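Local coordinates for sulfoquinovosidase (Escherichia coli, PDB 5AEG), which hydrolyses sulfoquinovosyl diacylglycerides and simple sulfoquinovosides such as sulfoquinovosyl glycerol to release sulfoquinovose for sulfoglycolysis, at residues 65-70 and 87-92; 230-235 and 590-595; 247-252 and 449-454; 273-278 and 553-558; 625-630 and 648-653. All coordinates share one frame; numbering follows the deposited sequence.

Interaction 1: 65-70 and 87-92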
# COMPACT_ATOMS: atom_id res chain seq x y z
N ILE A 65 -25.17 -9.51 20.78
CA ILE A 65 -25.45 -10.22 22.06
C ILE A 65 -24.16 -10.62 22.71
O ILE A 65 -23.33 -11.26 22.07
CB ILE A 65 -26.23 -11.53 21.79
CG1 ILE A 65 -27.48 -11.23 21.01
CG2 ILE A 65 -26.62 -12.16 23.12
CD1 ILE A 65 -28.03 -12.39 20.23
N ALA A 66 -24.01 -10.28 23.98
CA ALA A 66 -22.83 -10.54 24.75
C ALA A 66 -22.90 -11.98 25.22
O ALA A 66 -23.95 -12.39 25.78
CB ALA A 66 -22.80 -9.59 25.96
N LEU A 67 -21.85 -12.74 24.91
CA LEU A 67 -21.72 -14.13 25.33
C LEU A 67 -21.00 -14.13 26.67
O LEU A 67 -19.80 -14.31 26.78
CB LEU A 67 -21.09 -15.01 24.29
CG LEU A 67 -21.72 -14.97 22.93
CD1 LEU A 67 -21.07 -16.05 22.07
CD2 LEU A 67 -23.22 -15.19 22.94
N THR A 68 -21.81 -13.94 27.71
CA THR A 68 -21.32 -13.74 29.05
C THR A 68 -20.83 -15.06 29.71
O THR A 68 -19.93 -15.06 30.59
CB THR A 68 -22.40 -13.16 29.91
OG1 THR A 68 -23.55 -14.01 29.84
CG2 THR A 68 -22.78 -11.73 29.46
N ASP A 69 -21.37 -16.20 29.27
CA ASP A 69 -21.06 -17.47 29.93
C ASP A 69 -20.01 -18.23 29.19
O ASP A 69 -20.02 -18.31 27.94
CB ASP A 69 -22.31 -18.38 29.99
CG ASP A 69 -23.51 -17.71 30.61
OD1 ASP A 69 -23.33 -16.71 31.34
OD2 ASP A 69 -24.66 -18.14 30.32
N ALA A 70 -19.06 -18.82 29.92
CA ALA A 70 -18.02 -19.61 29.30
C ALA A 70 -17.76 -20.91 30.07
O ALA A 70 -17.62 -20.87 31.28
CB ALA A 70 -16.74 -18.82 29.24
N SER A 87 -29.92 -20.42 26.60
CA SER A 87 -29.90 -21.79 26.16
C SER A 87 -29.60 -22.01 24.71
O SER A 87 -29.31 -23.14 24.35
CB SER A 87 -31.29 -22.46 26.39
OG SER A 87 -32.26 -21.86 25.56
N ASP A 88 -29.66 -20.96 23.90
CA ASP A 88 -29.86 -21.04 22.44
C ASP A 88 -28.75 -20.34 21.60
O ASP A 88 -28.78 -20.44 20.40
CB ASP A 88 -31.24 -20.39 22.04
CG ASP A 88 -31.40 -18.90 22.59
OD1 ASP A 88 -30.57 -18.51 23.45
OD2 ASP A 88 -32.35 -18.11 22.26
N ILE A 89 -27.83 -19.57 22.20
CA ILE A 89 -26.86 -18.74 21.42
C ILE A 89 -25.49 -19.12 21.93
O ILE A 89 -25.25 -19.04 23.14
CB ILE A 89 -27.13 -17.22 21.67
CG1 ILE A 89 -28.60 -16.92 21.49
CG2 ILE A 89 -26.27 -16.32 20.75
CD1 ILE A 89 -29.09 -15.79 22.39
N SER A 90 -24.58 -19.49 21.03
CA SER A 90 -23.29 -19.88 21.47
C SER A 90 -22.24 -19.70 20.39
O SER A 90 -22.55 -19.56 19.15
CB SER A 90 -23.33 -21.39 21.91
OG SER A 90 -23.67 -22.17 20.83
N ALA A 91 -20.99 -19.77 20.84
CA ALA A 91 -19.87 -19.83 19.89
C ALA A 91 -18.71 -20.62 20.53
O ALA A 91 -18.63 -20.65 21.74
CB ALA A 91 -19.39 -18.39 19.59
N THR A 92 -17.79 -21.12 19.75
CA THR A 92 -16.61 -21.82 20.32
C THR A 92 -15.33 -21.09 19.93
O THR A 92 -15.21 -20.57 18.82
CB THR A 92 -16.44 -23.26 19.84
OG1 THR A 92 -16.40 -23.22 18.46
CG2 THR A 92 -17.65 -24.13 20.24

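Interaction 2: 230-235 and 590-595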
# COMPACT_ATOMS: atom_id res chain seq x y z
N ASP A 230 11.35 -9.91 20.73
CA ASP A 230 12.15 -9.07 21.59
C ASP A 230 12.44 -7.72 21.04
O ASP A 230 12.56 -6.73 21.84
CB ASP A 230 13.52 -9.75 21.90
CG ASP A 230 13.35 -10.91 22.91
OD1 ASP A 230 12.27 -10.94 23.61
OD2 ASP A 230 14.25 -11.79 22.95
N THR A 231 12.44 -7.63 19.70
CA THR A 231 12.65 -6.33 19.01
C THR A 231 11.64 -6.20 17.83
O THR A 231 11.16 -7.20 17.31
CB THR A 231 14.04 -6.23 18.39
OG1 THR A 231 14.18 -7.24 17.42
CG2 THR A 231 15.17 -6.41 19.45
N TYR A 232 11.40 -4.98 17.43
CA TYR A 232 10.54 -4.76 16.20
C TYR A 232 11.13 -5.36 14.99
O TYR A 232 10.41 -5.91 14.15
CB TYR A 232 10.20 -3.23 15.98
CG TYR A 232 9.41 -2.73 17.12
CD1 TYR A 232 8.06 -3.10 17.27
CD2 TYR A 232 9.98 -1.93 18.08
CE1 TYR A 232 7.33 -2.70 18.39
CE2 TYR A 232 9.27 -1.53 19.18
CZ TYR A 232 7.93 -1.91 19.33
OH TYR A 232 7.28 -1.53 20.45
N ILE A 233 12.46 -5.23 14.83
CA ILE A 233 13.12 -5.83 13.72
C ILE A 233 12.88 -7.35 13.63
O ILE A 233 12.62 -7.91 12.54
CB ILE A 233 14.65 -5.48 13.75
CG1 ILE A 233 14.82 -4.02 13.34
CG2 ILE A 233 15.45 -6.40 12.88
CD1 ILE A 233 16.21 -3.50 13.56
N SER A 234 12.99 -8.02 14.78
CA SER A 234 12.70 -9.46 14.83
C SER A 234 11.20 -9.72 14.53
O SER A 234 10.85 -10.66 13.87
CB SER A 234 13.07 -10.04 16.25
OG SER A 234 12.76 -11.41 16.21
N LEU A 235 10.37 -8.87 15.08
CA LEU A 235 8.93 -8.98 14.85
C LEU A 235 8.60 -8.95 13.35
O LEU A 235 7.84 -9.78 12.87
CB LEU A 235 8.19 -7.97 15.69
CG LEU A 235 6.69 -8.21 15.72
CD1 LEU A 235 6.37 -9.51 16.47
CD2 LEU A 235 5.99 -7.04 16.35
N LEU A 590 11.46 5.30 12.94
CA LEU A 590 12.70 5.56 13.76
C LEU A 590 12.82 4.56 14.97
O LEU A 590 13.94 4.20 15.38
CB LEU A 590 12.75 6.93 14.27
CG LEU A 590 13.48 7.97 13.39
CD1 LEU A 590 12.83 8.24 12.02
CD2 LEU A 590 13.68 9.27 14.11
N PHE A 591 11.68 4.08 15.45
CA PHE A 591 11.67 3.19 16.63
C PHE A 591 12.18 1.82 16.29
O PHE A 591 12.50 1.10 17.19
CB PHE A 591 10.33 3.22 17.36
CG PHE A 591 9.16 2.77 16.53
CD1 PHE A 591 8.98 1.45 16.22
CD2 PHE A 591 8.28 3.68 16.08
CE1 PHE A 591 7.86 1.04 15.48
CE2 PHE A 591 7.19 3.31 15.31
CZ PHE A 591 6.96 1.99 15.05
N LEU A 592 12.37 1.45 15.01
CA LEU A 592 13.04 0.22 14.70
C LEU A 592 14.51 0.22 15.22
O LEU A 592 15.05 -0.88 15.55
CB LEU A 592 13.10 -0.12 13.24
CG LEU A 592 11.81 -0.41 12.47
CD1 LEU A 592 12.08 -1.03 11.13
CD2 LEU A 592 10.83 -1.19 13.28
N HIS A 593 15.11 1.40 15.25
CA HIS A 593 16.54 1.53 15.65
C HIS A 593 16.75 2.32 16.90
O HIS A 593 17.88 2.34 17.36
CB HIS A 593 17.40 2.04 14.51
CG HIS A 593 17.43 1.15 13.35
ND1 HIS A 593 17.91 -0.16 13.42
CD2 HIS A 593 16.95 1.31 12.08
CE1 HIS A 593 17.78 -0.73 12.24
NE2 HIS A 593 17.21 0.15 11.41
N TYR A 594 15.75 3.04 17.42
CA TYR A 594 15.83 3.93 18.59
C TYR A 594 14.66 3.51 19.50
O TYR A 594 13.87 4.30 19.89
CB TYR A 594 15.81 5.46 18.21
CG TYR A 594 16.98 5.76 17.32
CD1 TYR A 594 18.24 6.09 17.88
CD2 TYR A 594 16.91 5.61 15.94
CE1 TYR A 594 19.38 6.23 17.07
CE2 TYR A 594 18.04 5.80 15.11
CZ TYR A 594 19.26 6.17 15.67
OH TYR A 594 20.42 6.27 14.93
N GLU A 595 14.60 2.22 19.85
CA GLU A 595 13.46 1.67 20.59
C GLU A 595 13.19 2.28 21.91
O GLU A 595 12.02 2.37 22.31
CB GLU A 595 13.62 0.14 20.82
CG GLU A 595 13.34 -0.71 19.62
CD GLU A 595 13.17 -2.18 19.99
OE1 GLU A 595 13.17 -2.49 21.23
OE2 GLU A 595 12.96 -3.01 19.09
O HOH W 1 14.01 -3.09 16.55

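Interaction 3: 247-252 and 449-454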
# COMPACT_ATOMS: atom_id res chain seq x y z
N PRO A 247 10.86 -9.79 -3.62
CA PRO A 247 12.15 -9.97 -4.29
C PRO A 247 13.05 -8.79 -4.17
O PRO A 247 12.61 -7.64 -3.93
CB PRO A 247 11.75 -10.18 -5.77
CG PRO A 247 10.30 -10.50 -5.77
CD PRO A 247 9.74 -9.76 -4.56
N GLU A 248 14.35 -9.04 -4.37
CA GLU A 248 15.27 -7.97 -4.69
C GLU A 248 14.85 -7.27 -5.99
O GLU A 248 14.36 -7.89 -6.90
CB GLU A 248 16.70 -8.48 -4.85
CG GLU A 248 17.27 -8.97 -3.54
CD GLU A 248 18.71 -9.47 -3.64
OE1 GLU A 248 19.26 -9.58 -4.74
OE2 GLU A 248 19.28 -9.72 -2.60
N LEU A 249 14.99 -5.93 -6.01
CA LEU A 249 14.69 -5.11 -7.19
C LEU A 249 15.71 -5.36 -8.30
O LEU A 249 16.90 -5.57 -8.04
CB LEU A 249 14.73 -3.62 -6.84
CG LEU A 249 13.70 -3.11 -5.83
CD1 LEU A 249 13.92 -1.63 -5.48
CD2 LEU A 249 12.31 -3.27 -6.38
N PRO A 250 15.27 -5.19 -9.53
CA PRO A 250 16.29 -5.22 -10.59
C PRO A 250 17.29 -4.16 -10.41
O PRO A 250 16.94 -3.04 -9.96
CB PRO A 250 15.51 -5.01 -11.85
CG PRO A 250 14.09 -5.41 -11.53
CD PRO A 250 13.90 -5.13 -10.07
N ASP A 251 18.51 -4.47 -10.83
CA ASP A 251 19.65 -3.56 -10.69
C ASP A 251 19.43 -2.20 -11.35
O ASP A 251 19.94 -1.21 -10.91
CB ASP A 251 20.95 -4.18 -11.25
CG ASP A 251 22.20 -3.44 -10.74
OD1 ASP A 251 22.39 -3.43 -9.50
OD2 ASP A 251 22.84 -2.74 -11.53
N TRP A 252 18.64 -2.18 -12.42
CA TRP A 252 18.46 -0.97 -13.20
C TRP A 252 17.53 0.09 -12.51
O TRP A 252 17.54 1.29 -12.87
CB TRP A 252 17.99 -1.31 -14.64
CG TRP A 252 16.71 -2.09 -14.70
CD1 TRP A 252 16.60 -3.43 -14.83
CD2 TRP A 252 15.37 -1.57 -14.64
NE1 TRP A 252 15.29 -3.78 -14.90
CE2 TRP A 252 14.51 -2.66 -14.77
CE3 TRP A 252 14.81 -0.26 -14.58
CZ2 TRP A 252 13.13 -2.54 -14.77
CZ3 TRP A 252 13.44 -0.12 -14.59
CH2 TRP A 252 12.60 -1.25 -14.70
N GLU A 449 14.26 -9.00 -12.65
CA GLU A 449 14.61 -8.33 -13.90
C GLU A 449 13.53 -7.38 -14.38
O GLU A 449 13.83 -6.33 -14.97
CB GLU A 449 14.90 -9.36 -15.05
CG GLU A 449 16.26 -10.06 -15.02
CD GLU A 449 16.26 -11.31 -15.92
OE1 GLU A 449 15.92 -11.18 -17.12
OE2 GLU A 449 16.50 -12.43 -15.40
N ILE A 450 12.29 -7.77 -14.24
CA ILE A 450 11.14 -6.93 -14.52
C ILE A 450 10.55 -6.42 -13.20
O ILE A 450 10.46 -7.16 -12.23
CB ILE A 450 10.09 -7.72 -15.36
CG1 ILE A 450 10.67 -7.92 -16.78
CG2 ILE A 450 8.71 -7.07 -15.43
CD1 ILE A 450 9.83 -8.87 -17.65
N LEU A 451 10.11 -5.17 -13.22
CA LEU A 451 9.52 -4.54 -12.00
C LEU A 451 8.10 -4.01 -12.29
O LEU A 451 7.91 -3.08 -13.12
CB LEU A 451 10.48 -3.42 -11.46
CG LEU A 451 9.83 -2.98 -10.14
CD1 LEU A 451 10.08 -3.81 -8.91
CD2 LEU A 451 9.35 -1.56 -10.00
N PHE A 452 7.11 -4.60 -11.65
CA PHE A 452 5.76 -4.03 -11.67
C PHE A 452 5.44 -3.35 -10.35
O PHE A 452 6.00 -3.69 -9.27
CB PHE A 452 4.67 -5.03 -12.09
CG PHE A 452 4.48 -6.14 -11.18
CD1 PHE A 452 3.55 -6.06 -10.13
CD2 PHE A 452 5.14 -7.32 -11.40
CE1 PHE A 452 3.36 -7.17 -9.29
CE2 PHE A 452 5.00 -8.38 -10.56
CZ PHE A 452 4.10 -8.34 -9.53
N PHE A 453 4.55 -2.40 -10.41
CA PHE A 453 4.21 -1.66 -9.22
C PHE A 453 2.70 -1.54 -9.12
O PHE A 453 2.05 -1.34 -10.16
CB PHE A 453 4.96 -0.32 -9.13
CG PHE A 453 4.89 0.54 -10.36
CD1 PHE A 453 5.77 0.36 -11.39
CD2 PHE A 453 3.99 1.61 -10.42
CE1 PHE A 453 5.69 1.13 -12.55
CE2 PHE A 453 3.93 2.43 -11.54
CZ PHE A 453 4.79 2.18 -12.59
N MET A 454 2.19 -1.60 -7.89
CA MET A 454 0.76 -1.60 -7.63
C MET A 454 0.38 -0.58 -6.63
O MET A 454 1.20 -0.20 -5.76
CB MET A 454 0.37 -3.02 -7.04
CG MET A 454 0.76 -4.12 -7.99
SD MET A 454 0.06 -5.72 -7.54
CE MET A 454 -1.68 -5.52 -7.93

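Interaction 4: 273-278 and 553-558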
# COMPACT_ATOMS: atom_id res chain seq x y z
N ASP A 273 15.65 12.51 -24.70
CA ASP A 273 16.87 13.17 -25.13
C ASP A 273 17.13 14.46 -24.43
O ASP A 273 18.29 14.70 -24.13
CB ASP A 273 16.89 13.39 -26.67
CG ASP A 273 17.08 12.09 -27.44
OD1 ASP A 273 17.77 11.19 -26.97
OD2 ASP A 273 16.60 11.97 -28.58
N THR A 274 16.12 15.32 -24.29
CA THR A 274 16.25 16.55 -23.57
C THR A 274 16.80 16.35 -22.13
O THR A 274 17.67 17.11 -21.66
CB THR A 274 14.88 17.23 -23.48
OG1 THR A 274 14.47 17.58 -24.80
CG2 THR A 274 14.89 18.45 -22.57
N MET A 275 16.25 15.34 -21.45
CA MET A 275 16.69 15.06 -20.06
C MET A 275 18.11 14.50 -20.03
O MET A 275 18.95 14.99 -19.24
CB MET A 275 15.73 14.10 -19.38
CG MET A 275 14.33 14.72 -19.20
SD MET A 275 14.17 16.27 -18.35
CE MET A 275 14.09 15.71 -16.63
N ARG A 276 18.35 13.48 -20.85
CA ARG A 276 19.68 12.82 -20.88
C ARG A 276 20.75 13.84 -21.29
O ARG A 276 21.84 13.83 -20.67
CB ARG A 276 19.70 11.68 -21.84
CG ARG A 276 19.29 10.36 -21.27
CD ARG A 276 19.58 9.25 -22.23
NE ARG A 276 19.27 9.58 -23.68
CZ ARG A 276 19.11 8.66 -24.64
NH1 ARG A 276 19.27 7.37 -24.36
NH2 ARG A 276 18.78 9.02 -25.88
N ASN A 277 20.46 14.72 -22.25
CA ASN A 277 21.48 15.67 -22.71
C ASN A 277 21.75 16.80 -21.76
O ASN A 277 22.75 17.44 -21.89
CB ASN A 277 21.15 16.27 -24.10
CG ASN A 277 21.10 15.24 -25.19
OD1 ASN A 277 21.57 14.11 -25.08
ND2 ASN A 277 20.49 15.63 -26.25
N ALA A 278 20.86 17.05 -20.81
CA ALA A 278 21.08 17.97 -19.73
C ALA A 278 21.70 17.31 -18.53
O ALA A 278 21.85 17.95 -17.53
CB ALA A 278 19.77 18.62 -19.31
N GLU A 553 15.62 25.25 -15.11
CA GLU A 553 15.83 25.08 -13.68
C GLU A 553 15.24 23.73 -13.19
O GLU A 553 15.85 23.01 -12.40
CB GLU A 553 15.20 26.22 -12.92
CG GLU A 553 15.38 26.14 -11.41
CD GLU A 553 14.66 27.24 -10.63
OE1 GLU A 553 13.95 28.09 -11.23
OE2 GLU A 553 14.85 27.25 -9.39
N THR A 554 14.08 23.37 -13.72
CA THR A 554 13.45 22.09 -13.38
C THR A 554 14.31 20.96 -13.84
O THR A 554 14.54 20.02 -13.09
CB THR A 554 12.04 22.00 -14.03
OG1 THR A 554 11.27 23.11 -13.60
CG2 THR A 554 11.35 20.65 -13.67
N ILE A 555 14.77 21.00 -15.10
CA ILE A 555 15.58 19.93 -15.65
C ILE A 555 16.91 19.79 -14.85
O ILE A 555 17.33 18.67 -14.51
CB ILE A 555 15.88 20.15 -17.20
CG1 ILE A 555 14.56 19.99 -18.01
CG2 ILE A 555 16.86 19.13 -17.69
CD1 ILE A 555 14.60 20.58 -19.40
N ALA A 556 17.57 20.92 -14.55
CA ALA A 556 18.83 20.82 -13.82
C ALA A 556 18.58 20.25 -12.39
O ALA A 556 19.45 19.64 -11.76
CB ALA A 556 19.49 22.20 -13.69
N HIS A 557 17.41 20.60 -11.83
CA HIS A 557 17.01 20.04 -10.54
C HIS A 557 16.89 18.54 -10.57
O HIS A 557 17.50 17.86 -9.71
CB HIS A 557 15.73 20.70 -9.98
CG HIS A 557 15.41 20.26 -8.61
ND1 HIS A 557 16.08 20.75 -7.51
CD2 HIS A 557 14.62 19.26 -8.15
CE1 HIS A 557 15.63 20.13 -6.43
NE2 HIS A 557 14.77 19.22 -6.80
N PHE A 558 16.18 17.98 -11.55
CA PHE A 558 16.19 16.54 -11.81
C PHE A 558 17.62 15.98 -12.02
O PHE A 558 17.93 14.85 -11.55
CB PHE A 558 15.21 16.22 -12.98
CG PHE A 558 13.77 16.10 -12.54
CD1 PHE A 558 12.96 17.22 -12.30
CD2 PHE A 558 13.30 14.84 -12.20
CE1 PHE A 558 11.66 17.06 -11.84
CE2 PHE A 558 12.02 14.69 -11.75
CZ PHE A 558 11.22 15.79 -11.54

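Interaction 5: 625-630 and 648-653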
# COMPACT_ATOMS: atom_id res chain seq x y z
N ASP A 625 13.06 26.84 5.68
CA ASP A 625 13.69 25.96 6.68
C ASP A 625 12.66 24.83 7.08
O ASP A 625 11.54 24.82 6.59
CB ASP A 625 14.12 26.80 7.90
CG ASP A 625 12.97 27.51 8.61
OD1 ASP A 625 11.78 27.36 8.32
OD2 ASP A 625 13.26 28.26 9.53
N TRP A 626 13.04 23.98 8.02
CA TRP A 626 12.26 22.83 8.40
C TRP A 626 12.73 22.32 9.77
O TRP A 626 13.93 22.37 10.09
CB TRP A 626 12.44 21.71 7.35
CG TRP A 626 11.42 20.61 7.48
CD1 TRP A 626 11.60 19.35 7.86
CD2 TRP A 626 10.05 20.75 7.14
NE1 TRP A 626 10.39 18.65 7.79
CE2 TRP A 626 9.42 19.51 7.39
CE3 TRP A 626 9.27 21.86 6.69
CZ2 TRP A 626 8.08 19.31 7.17
CZ3 TRP A 626 7.87 21.66 6.48
CH2 TRP A 626 7.32 20.41 6.78
N THR A 627 11.76 21.85 10.54
CA THR A 627 11.93 21.40 11.97
C THR A 627 11.56 19.95 12.00
O THR A 627 10.55 19.53 11.39
CB THR A 627 11.06 22.29 12.87
OG1 THR A 627 11.51 23.65 12.79
CG2 THR A 627 11.11 21.85 14.34
N LEU A 628 12.40 19.13 12.63
CA LEU A 628 12.26 17.71 12.68
C LEU A 628 12.92 17.27 13.97
O LEU A 628 13.48 18.11 14.72
CB LEU A 628 12.98 17.06 11.51
CG LEU A 628 14.46 17.39 11.45
CD1 LEU A 628 15.22 16.10 11.26
CD2 LEU A 628 14.76 18.40 10.33
N TYR A 629 12.89 15.96 14.19
CA TYR A 629 13.40 15.35 15.40
C TYR A 629 14.57 14.46 15.10
O TYR A 629 14.47 13.56 14.30
CB TYR A 629 12.25 14.57 16.15
CG TYR A 629 12.77 13.93 17.40
CD1 TYR A 629 13.06 14.73 18.55
CD2 TYR A 629 13.07 12.59 17.45
CE1 TYR A 629 13.54 14.13 19.75
CE2 TYR A 629 13.58 12.00 18.63
CZ TYR A 629 13.85 12.81 19.76
OH TYR A 629 14.37 12.15 20.91
N LEU A 630 15.68 14.64 15.84
CA LEU A 630 16.74 13.67 15.79
C LEU A 630 16.83 12.85 17.08
O LEU A 630 16.85 13.45 18.18
CB LEU A 630 18.10 14.39 15.58
CG LEU A 630 18.25 15.22 14.30
CD1 LEU A 630 19.63 15.99 14.27
CD2 LEU A 630 18.17 14.35 13.09
N GLU A 648 15.03 18.12 19.01
CA GLU A 648 14.40 18.83 17.94
C GLU A 648 15.46 19.69 17.25
O GLU A 648 16.32 20.33 17.96
CB GLU A 648 13.30 19.72 18.50
CG GLU A 648 12.16 19.99 17.52
CD GLU A 648 11.29 18.74 17.27
OE1 GLU A 648 11.34 17.84 18.09
OE2 GLU A 648 10.58 18.64 16.24
N VAL A 649 15.38 19.84 15.91
CA VAL A 649 16.32 20.69 15.18
C VAL A 649 15.61 21.43 14.09
O VAL A 649 14.65 20.89 13.46
CB VAL A 649 17.47 19.84 14.63
CG1 VAL A 649 17.01 18.85 13.58
CG2 VAL A 649 18.55 20.69 14.05
N THR A 650 16.02 22.66 13.86
CA THR A 650 15.51 23.41 12.69
C THR A 650 16.68 23.64 11.79
O THR A 650 17.77 24.04 12.29
CB THR A 650 14.81 24.69 13.16
OG1 THR A 650 13.67 24.35 14.00
CG2 THR A 650 14.42 25.61 11.92
N VAL A 651 16.56 23.34 10.51
CA VAL A 651 17.66 23.56 9.55
C VAL A 651 17.19 24.29 8.33
O VAL A 651 16.02 24.19 7.95
CB VAL A 651 18.33 22.24 9.05
CG1 VAL A 651 19.11 21.60 10.17
CG2 VAL A 651 17.30 21.22 8.48
N ASN A 652 18.11 25.05 7.69
CA ASN A 652 17.79 25.60 6.40
C ASN A 652 17.52 24.49 5.39
O ASN A 652 18.19 23.45 5.36
CB ASN A 652 18.95 26.46 5.89
CG ASN A 652 18.95 27.83 6.55
OD1 ASN A 652 17.97 28.29 7.20
ND2 ASN A 652 20.06 28.51 6.37
N ALA A 653 16.51 24.72 4.58
CA ALA A 653 16.02 23.68 3.69
C ALA A 653 15.59 24.27 2.34
O ALA A 653 14.37 24.22 1.95
CB ALA A 653 14.85 22.93 4.38

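Interaction 1: 65-70 and 87-92
Leu67 carries the tighter half of this contact by spreading its two methyl branches over strand 89-97. CD1 rests 3.8 Å from CB of Ala91. It also lies beside the backbone there, 3.9 Å from Ala91 N. CD2 turns to Ile89, two residues earlier, and stops 3.9 Å from its CG2, the two side chains crossing obliquely. The first torsion of Leu67 (chi1 -53°) puts CG anti to the carbonyl carbon, and from this branch point CD1 goes to Ala91 and CD2 to Ile89. No hydrogen bond links the two segments; the side chains that meet are apolar. Both segments belong to the antiparallel strands of the N-terminal galactose mutarotase-like domain of this family 31 enzyme. Strand 79-85 runs between them in the strand order and is bonded to both, Asp69 pairing with Ser84 and Ala91 with Phe83. Leu67 and Ala91 are buried here, and Leu39, Ile41 and Phe83 add to the packing round Leu67. The looser half lies toward the surface. There Ile65 and Ile89 reach for each other tip to tip, with their CD1 atoms 4.2 Å apart, and both residues are partly exposed. Next to Leu67 in the chain, the hydroxyl of Thr68 donates to Asp69, OG1 to OD1 3.1 Å, from above the carboxylate plane. The same OD1 forms a salt bridge with Lys34.

Interaction 2: 230-235 and 590-595
Phe591 is the first residue of segment 590-595 to touch the helix start. Its CG stands between the backbone N and the carbonyl carbon (chi1 61°). The ring turns its edge to the face of Tyr232 in a T-shaped pair, with planes at 70° and CD1 4.0 Å from Tyr232 CD2. Leu592 follows, its CD2 only 3.4 Å from CB of Tyr232. At His593, CE1 meets CD1 of Ile233 at 3.4 Å. Glu595 closes the contact. Its OE2 accepts from Tyr232 N at 3.0 Å, nearly along the C-O axis of the carboxylate. A water donates to this OE2 and to Leu592 O, and accepts from Ile233 N. The other oxygen, OE1, forms a salt bridge with Lys192. Thr231 OG1 accepts from Ser234 N at 3.0 Å, a capping bond at the N-cap position. The arrangement is thus a capped helix N terminus: first-turn N-H groups are met by Thr231, by the water and by a carboxylate from the C-terminal domain.

Interaction 3: 247-252 and 449-454
Trp252 holds CG between its backbone N and carbonyl carbon (chi1 58°), and the indole beyond it presents its NE1 edge to Glu449. Leu451 places CG anti to its backbone N (chi1 -174°), with CD1 beyond it meeting Leu249. The indole NE1 donates to Glu449 O at 2.9 Å. The bond is nearly straight, and the oxygen lies in the ring plane, at the indole edge. The donor is tilted 27° from the carbonyl plane. Pro250 packs against the same peptide, its CG 3.5 Å from Glu449 C. Its CD is 4.1 Å from CB of Leu451, the two side chains crossing at about a right angle. Leu249 CD2 presses on Leu451 CD1 at 3.4 Å, tighter than a usual carbon contact. This is packing in the TIM-barrel domain. Segment 449-454 enters the parallel barrel strand 451-454, bonded to strand 401-404, and segment 247-252 is the loop leading to barrel strand 257-260. Asp251 ties that loop to Lys569 and Lys573 of helix 569-582. The single N-H...O bond gives the indole N-H an acceptor and is likely to hold the ring's rotation, whereas the proline and leucine contacts are apolar and set no direction.

Interaction 4: 273-278 and 553-558
Ile555 is the centre of the contact, and three of its carbons, CD1, CG1 and CG2, meet Thr274, Met275 and Ala278. CD1 touches CG2 of Thr274 at 3.8 Å, the side chains crossing at about a right angle. CG1 lies 3.8 Å from SD of Met275. CG2 is pressed against CB of Ala278 at 3.4 Å, closer than carbons usually come. Met275 reaches further, to the next turn of helix 552-567, where its CE sits 3.9 Å from CB of Phe558. The chain of Met275 is bent at chi2 (-55°) and again at chi3 (-86°), which carries CE to Phe558 while SD stays beside Ile555. An alanine at Met275 removes the sulfur beside Ile555 and the methyl against Phe558, and would probably leave a gap between the two helices. In the second shell, Phe548 touches both Met275 and Phe558, and Val280 touches Met275. Thr274 OG1 is turned to its own helix and bonds to Lys270 O. On helix 265-277, Arg276 forms a salt bridge to Asp273, NH2 to OD1 2.6 Å, and a second one to Glu326. The short helix axes come within 10.0 Å and cross at -62°. Both helices belong to the TIM-barrel domain: helix 265-277 follows strand 257-260 and precedes strand 282-286 in the chain, and helix 552-567, which also packs on helix 518-528, follows strand 534-536.

Interaction 5: 625-630 and 648-653
Thr627 and Thr650 face each other across a two-stranded antiparallel sheet in the C-terminal domain of the family 31 fold. Four backbone bonds join the strands, in the hydrogen-bonded pairs Trp626 with Val651 and Leu628 with Val649. Val651 N donates to Trp626 O and Val649 N to Leu628 O, each at 2.8 Å. Apolar contacts fill the face bearing Leu628 and Val649, whose side chains lie side by side. CG of Leu628 lies between its backbone N and carbonyl carbon (chi1 58°), 3.6 Å from CG1 of Val649. Phe661 and Leu614 pack on Leu628 and Leu630 from the adjoining sheet. An alanine at Leu628 would probably open a gap beside Val649 and leave Phe661 and Leu614 less well packed. On the opposite face, Tyr629 OH bonds to Asp597, and Glu648 OE1 lies at the edge of the Tyr629 ring, 3.6 Å from CD1. The hydroxyls of the non-hydrogen-bonded pair share a hydrogen bond, Thr627 OG1 2.6 Å from Thr650 OG1, and either could be the donor.

Overall arrangement
From the N terminus, interaction 1 comes first and closes a short loop of 16 residues within the galactose mutarotase-like domain, far out on the molecule. Interaction 2 opens next and closes a very long loop, joining the start of helix 232-243 to the C-terminal domain. Interactions 3 and 4 both fall within that span. They cross along the chain, because 273-278 comes before 449-454 and 553-558 after it. Both tie together parts of the TIM-barrel domain, and their centres are about 25 Å apart. Interaction 5 follows in series and closes a short loop in the C-terminal domain. Its nearest atoms come within about 4 Å of interaction 2, without touching.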